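Local coordinates for protein MHP1 (Microbacterium liquefaciens, PDB 2JLN) that takes up 5-aryl-substituted hydantoins by sodium-dependent symport, preferring 5-indolylmethyl and 5-benzyl hydantoin and the L isomer over the D isomer, at residues 23-28 with 234-239; 81-86 with 229-234. All coordinates share one frame; numbering follows the deposited sequence.

Contact 1: residues 23-28 with 234-239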
# COMPACT_ATOMS: atom_id res chain seq x y z
N ALA A 23 -16.77 -14.85 -11.89
CA ALA A 23 -16.69 -16.16 -11.31
C ALA A 23 -15.34 -16.42 -10.68
O ALA A 23 -15.25 -17.26 -9.80
CB ALA A 23 -17.01 -17.23 -12.35
N GLU A 24 -14.28 -15.72 -11.09
CA GLU A 24 -12.97 -15.95 -10.48
C GLU A 24 -12.72 -15.17 -9.13
O GLU A 24 -11.67 -15.29 -8.50
CB GLU A 24 -11.84 -15.65 -11.49
CG GLU A 24 -12.01 -16.30 -12.85
CD GLU A 24 -11.04 -15.75 -13.98
OE1 GLU A 24 -10.72 -16.55 -14.92
OE2 GLU A 24 -10.61 -14.54 -13.95
N ARG A 25 -13.69 -14.37 -8.68
CA ARG A 25 -13.41 -13.49 -7.54
C ARG A 25 -13.52 -14.20 -6.17
O ARG A 25 -14.36 -15.05 -6.00
CB ARG A 25 -14.31 -12.25 -7.60
CG ARG A 25 -14.34 -11.58 -8.99
CD ARG A 25 -13.44 -10.37 -9.06
NE ARG A 25 -13.48 -9.68 -10.35
CZ ARG A 25 -14.08 -8.51 -10.55
NH1 ARG A 25 -14.71 -7.87 -9.57
NH2 ARG A 25 -14.04 -7.98 -11.76
N SER A 26 -12.69 -13.84 -5.20
CA SER A 26 -12.60 -14.66 -3.98
C SER A 26 -12.50 -13.92 -2.63
O SER A 26 -12.42 -14.57 -1.58
CB SER A 26 -11.40 -15.61 -4.08
OG SER A 26 -10.17 -14.93 -3.84
N VAL A 27 -12.46 -12.60 -2.65
CA VAL A 27 -12.31 -11.81 -1.43
C VAL A 27 -13.56 -10.97 -1.17
O VAL A 27 -13.85 -10.04 -1.92
CB VAL A 27 -11.09 -10.91 -1.52
CG1 VAL A 27 -11.24 -9.72 -0.61
CG2 VAL A 27 -9.84 -11.69 -1.19
N GLY A 28 -14.30 -11.31 -0.13
CA GLY A 28 -15.48 -10.55 0.25
C GLY A 28 -15.14 -9.51 1.29
O GLY A 28 -13.95 -9.26 1.54
N CYS A 234 -11.94 -8.57 -5.45
CA CYS A 234 -13.12 -8.51 -4.59
C CYS A 234 -14.41 -8.87 -5.32
O CYS A 234 -14.51 -8.74 -6.54
CB CYS A 234 -13.28 -7.10 -4.03
SG CYS A 234 -12.24 -6.71 -2.62
N LYS A 235 -15.40 -9.28 -4.54
CA LYS A 235 -16.65 -9.80 -5.07
C LYS A 235 -17.58 -8.69 -5.54
O LYS A 235 -17.83 -7.76 -4.80
CB LYS A 235 -17.34 -10.63 -4.00
CG LYS A 235 -16.78 -12.02 -3.93
CD LYS A 235 -17.36 -12.77 -2.77
CE LYS A 235 -16.61 -14.06 -2.53
NZ LYS A 235 -16.73 -14.49 -1.09
N VAL A 236 -18.11 -8.81 -6.75
CA VAL A 236 -18.99 -7.77 -7.28
C VAL A 236 -20.24 -8.43 -7.84
O VAL A 236 -20.17 -9.55 -8.34
CB VAL A 236 -18.30 -6.96 -8.41
CG1 VAL A 236 -18.36 -7.69 -9.72
CG2 VAL A 236 -18.91 -5.57 -8.55
N ASP A 237 -21.38 -7.74 -7.75
CA ASP A 237 -22.60 -8.14 -8.49
C ASP A 237 -22.67 -7.24 -9.72
O ASP A 237 -22.92 -6.04 -9.61
CB ASP A 237 -23.87 -8.00 -7.61
CG ASP A 237 -25.20 -7.99 -8.42
OD1 ASP A 237 -25.40 -8.83 -9.33
OD2 ASP A 237 -26.08 -7.13 -8.10
N PRO A 238 -22.44 -7.84 -10.89
CA PRO A 238 -22.38 -7.15 -12.19
C PRO A 238 -23.67 -6.37 -12.49
O PRO A 238 -23.64 -5.39 -13.24
CB PRO A 238 -22.20 -8.30 -13.18
CG PRO A 238 -22.65 -9.56 -12.41
CD PRO A 238 -22.19 -9.29 -11.02
N ASN A 239 -24.77 -6.82 -11.88
CA ASN A 239 -26.12 -6.26 -12.08
C ASN A 239 -26.57 -5.31 -10.99
O ASN A 239 -27.75 -5.31 -10.63
CB ASN A 239 -27.15 -7.37 -12.18
CG ASN A 239 -27.04 -8.14 -13.45
OD1 ASN A 239 -27.23 -7.57 -14.52
ND2 ASN A 239 -26.70 -9.42 -13.36
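The guanidinium of Arg25 reaches the backbone carbonyl of Cys234, and NH1 gives Cys234 O a hydrogen bond of 3.2 Å. The bond is straight, with 166° at the hydrogen, and Cys234 O lies at the guanidinium edge, in its plane. The donor stands nearly along the C=O axis. NH1 also bonds to Ile84 O, and NE bonds to Thr20 O, so one side chain gathers carbonyls from separate parts of the chain. An alanine in place of Arg25 would probably leave the carbonyls of Cys234, Ile84 and Thr20 without this common donor. Beyond this grip the backbones meet directly: Lys235 N donates to Val27 O at 3.1 Å, and Cys234 CA approaches Val27 O at 3.2 Å in a CA-H...O contact. Packing extends outward from these bonds. Val27 CG1, anti to the backbone N (chi1 156°), comes within 3.8 Å of Cys234 SG, and both side chains also rest on Leu32. Val236 CG1 sits 3.7 Å from Arg25 NH1, the two side chains crossing obliquely. The extended chain of Lys235 brings its CE to 4.1 Å from Ser26 C. A single beta bridge pairing Val27 with Cys234 thus joins the loop before helix 29-40 to the loop before helix 242-278, in an otherwise helical transporter fold.

Contact 2: residues 81-86 with 229-234; sequences SAAIRW and DIVKEC
Ile84 packs against Val231 and Cys234, and its chain can be followed outward from CB. At CB the chain divides. CG1 is the branch that makes the contact, set anti to the carbonyl carbon with chi1 at -72°. From there CG1 lies 3.6 Å from Val231 O and 4.3 Å from Cys234 CB, and it borders the methyl group Val231 CG1, although the exact spacing of that last pair is doubtful in the model. The tip, CD1, is 3.9 Å from the same Val231 CG1. Tyr252 of helix 242-278 also touches both Ile84 and Cys234, adding an aromatic neighbour to this buried apolar cluster. One residue earlier, Ala83 CB meets Val231 CG1 at 4.0 Å, so this one methyl serves two successive helix residues. The backbones come close as well: Ala83 O receives a CA-H...O contact from Lys232 CA at 3.3 Å, with 159° at the hydrogen. On the other side of the contact, Cys234 N bonds to Val231 O, closing a type I beta turn. This is plain helix-to-turn packing: short helix 81-86 lies against the type I turn at the end of helix 228-231, in a helical transporter of the APC clan.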
# COMPACT_ATOMS: atom_id res chain seq x y z
N SER A 81 -12.42 2.03 -6.92
CA SER A 81 -13.76 1.72 -7.42
C SER A 81 -13.79 1.07 -8.80
O SER A 81 -14.64 0.22 -9.06
CB SER A 81 -14.66 2.95 -7.39
OG SER A 81 -15.89 2.63 -7.98
N ALA A 82 -12.85 1.47 -9.67
CA ALA A 82 -12.74 0.94 -11.03
C ALA A 82 -12.18 -0.47 -11.05
O ALA A 82 -12.52 -1.23 -11.93
CB ALA A 82 -11.87 1.85 -11.90
N ALA A 83 -11.31 -0.80 -10.10
CA ALA A 83 -10.67 -2.10 -10.06
C ALA A 83 -11.65 -3.18 -9.61
O ALA A 83 -11.61 -4.30 -10.10
CB ALA A 83 -9.48 -2.06 -9.14
N ILE A 84 -12.51 -2.83 -8.66
CA ILE A 84 -13.55 -3.75 -8.19
C ILE A 84 -14.55 -4.08 -9.33
O ILE A 84 -14.87 -5.25 -9.59
CB ILE A 84 -14.27 -3.14 -6.96
CG1 ILE A 84 -13.35 -3.19 -5.75
CG2 ILE A 84 -15.57 -3.86 -6.67
CD1 ILE A 84 -13.90 -2.55 -4.51
N ARG A 85 -15.03 -3.05 -10.02
CA ARG A 85 -16.04 -3.24 -11.05
C ARG A 85 -15.51 -3.99 -12.28
O ARG A 85 -16.18 -4.89 -12.78
CB ARG A 85 -16.63 -1.88 -11.45
CG ARG A 85 -18.05 -1.91 -12.00
CD ARG A 85 -18.04 -2.64 -13.29
NE ARG A 85 -19.36 -2.80 -13.89
CZ ARG A 85 -19.69 -3.82 -14.68
NH1 ARG A 85 -18.81 -4.79 -14.91
NH2 ARG A 85 -20.91 -3.90 -15.22
N TRP A 86 -14.30 -3.65 -12.74
CA TRP A 86 -13.79 -4.15 -14.02
C TRP A 86 -12.66 -5.15 -13.92
O TRP A 86 -12.10 -5.56 -14.95
CB TRP A 86 -13.34 -3.00 -14.94
CG TRP A 86 -14.42 -2.02 -15.26
CD1 TRP A 86 -14.46 -0.69 -14.90
CD2 TRP A 86 -15.63 -2.28 -15.98
NE1 TRP A 86 -15.63 -0.11 -15.36
CE2 TRP A 86 -16.36 -1.07 -16.02
CE3 TRP A 86 -16.18 -3.42 -16.58
CZ2 TRP A 86 -17.60 -0.97 -16.67
CZ3 TRP A 86 -17.42 -3.31 -17.22
CH2 TRP A 86 -18.10 -2.10 -17.26
N ASP A 229 -4.23 -3.79 -7.42
CA ASP A 229 -3.60 -5.10 -7.49
C ASP A 229 -4.12 -6.11 -6.43
O ASP A 229 -3.93 -7.30 -6.55
CB ASP A 229 -2.07 -4.94 -7.55
CG ASP A 229 -1.62 -4.05 -8.76
OD1 ASP A 229 -2.47 -3.82 -9.66
OD2 ASP A 229 -0.44 -3.58 -8.83
N ILE A 230 -4.85 -5.62 -5.43
CA ILE A 230 -5.46 -6.48 -4.42
C ILE A 230 -6.98 -6.62 -4.61
O ILE A 230 -7.55 -7.69 -4.49
CB ILE A 230 -5.26 -5.88 -3.02
CG1 ILE A 230 -3.77 -5.69 -2.74
CG2 ILE A 230 -5.89 -6.75 -1.96
CD1 ILE A 230 -3.46 -5.45 -1.27
N VAL A 231 -7.61 -5.51 -4.94
CA VAL A 231 -9.04 -5.36 -4.86
C VAL A 231 -9.77 -5.68 -6.17
O VAL A 231 -11.00 -5.83 -6.18
CB VAL A 231 -9.31 -3.95 -4.37
CG1 VAL A 231 -10.18 -3.18 -5.33
CG2 VAL A 231 -9.85 -4.00 -2.97
N LYS A 232 -9.01 -5.80 -7.26
CA LYS A 232 -9.51 -6.36 -8.52
C LYS A 232 -9.94 -7.79 -8.28
O LYS A 232 -10.40 -8.45 -9.20
CB LYS A 232 -8.40 -6.41 -9.56
CG LYS A 232 -7.38 -7.48 -9.24
CD LYS A 232 -6.26 -7.56 -10.24
CE LYS A 232 -5.40 -8.80 -9.97
NZ LYS A 232 -5.32 -9.70 -11.16
N GLU A 233 -9.74 -8.29 -7.07
CA GLU A 233 -10.11 -9.64 -6.70
C GLU A 233 -11.38 -9.72 -5.80
O GLU A 233 -11.83 -10.80 -5.44
CB GLU A 233 -8.94 -10.29 -5.98
CG GLU A 233 -8.53 -11.57 -6.60
CD GLU A 233 -7.73 -11.36 -7.88
OE1 GLU A 233 -7.27 -10.22 -8.10
OE2 GLU A 233 -7.55 -12.34 -8.65
N CYS A 234 -11.94 -8.57 -5.45
CA CYS A 234 -13.12 -8.51 -4.59
C CYS A 234 -14.41 -8.87 -5.32
O CYS A 234 -14.51 -8.74 -6.54
CB CYS A 234 -13.28 -7.10 -4.03
SG CYS A 234 -12.24 -6.71 -2.62

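In the fold
Read from the N terminus, residues 23-28 come first, just before helix 29-40, and their partner waits until 234-239; contact 1 therefore closes a loop of 205 intervening residues, mostly helical. Within that span the chain passes through helix 58-79, enters 81-86, and meets 229-234 after another 142 residues, so contact 2 forms an inner loop. The two share Cys234, and their centres are about 9 Å apart. Ser26 N and Glu233 O, 3.2 Å apart in a probable hydrogen bond, also link them. Together they gather the approach to helix 29-40, the short helix after 58-79, and the connection from helix 228-231 to helix 242-278, away from the sodium and substrate sites.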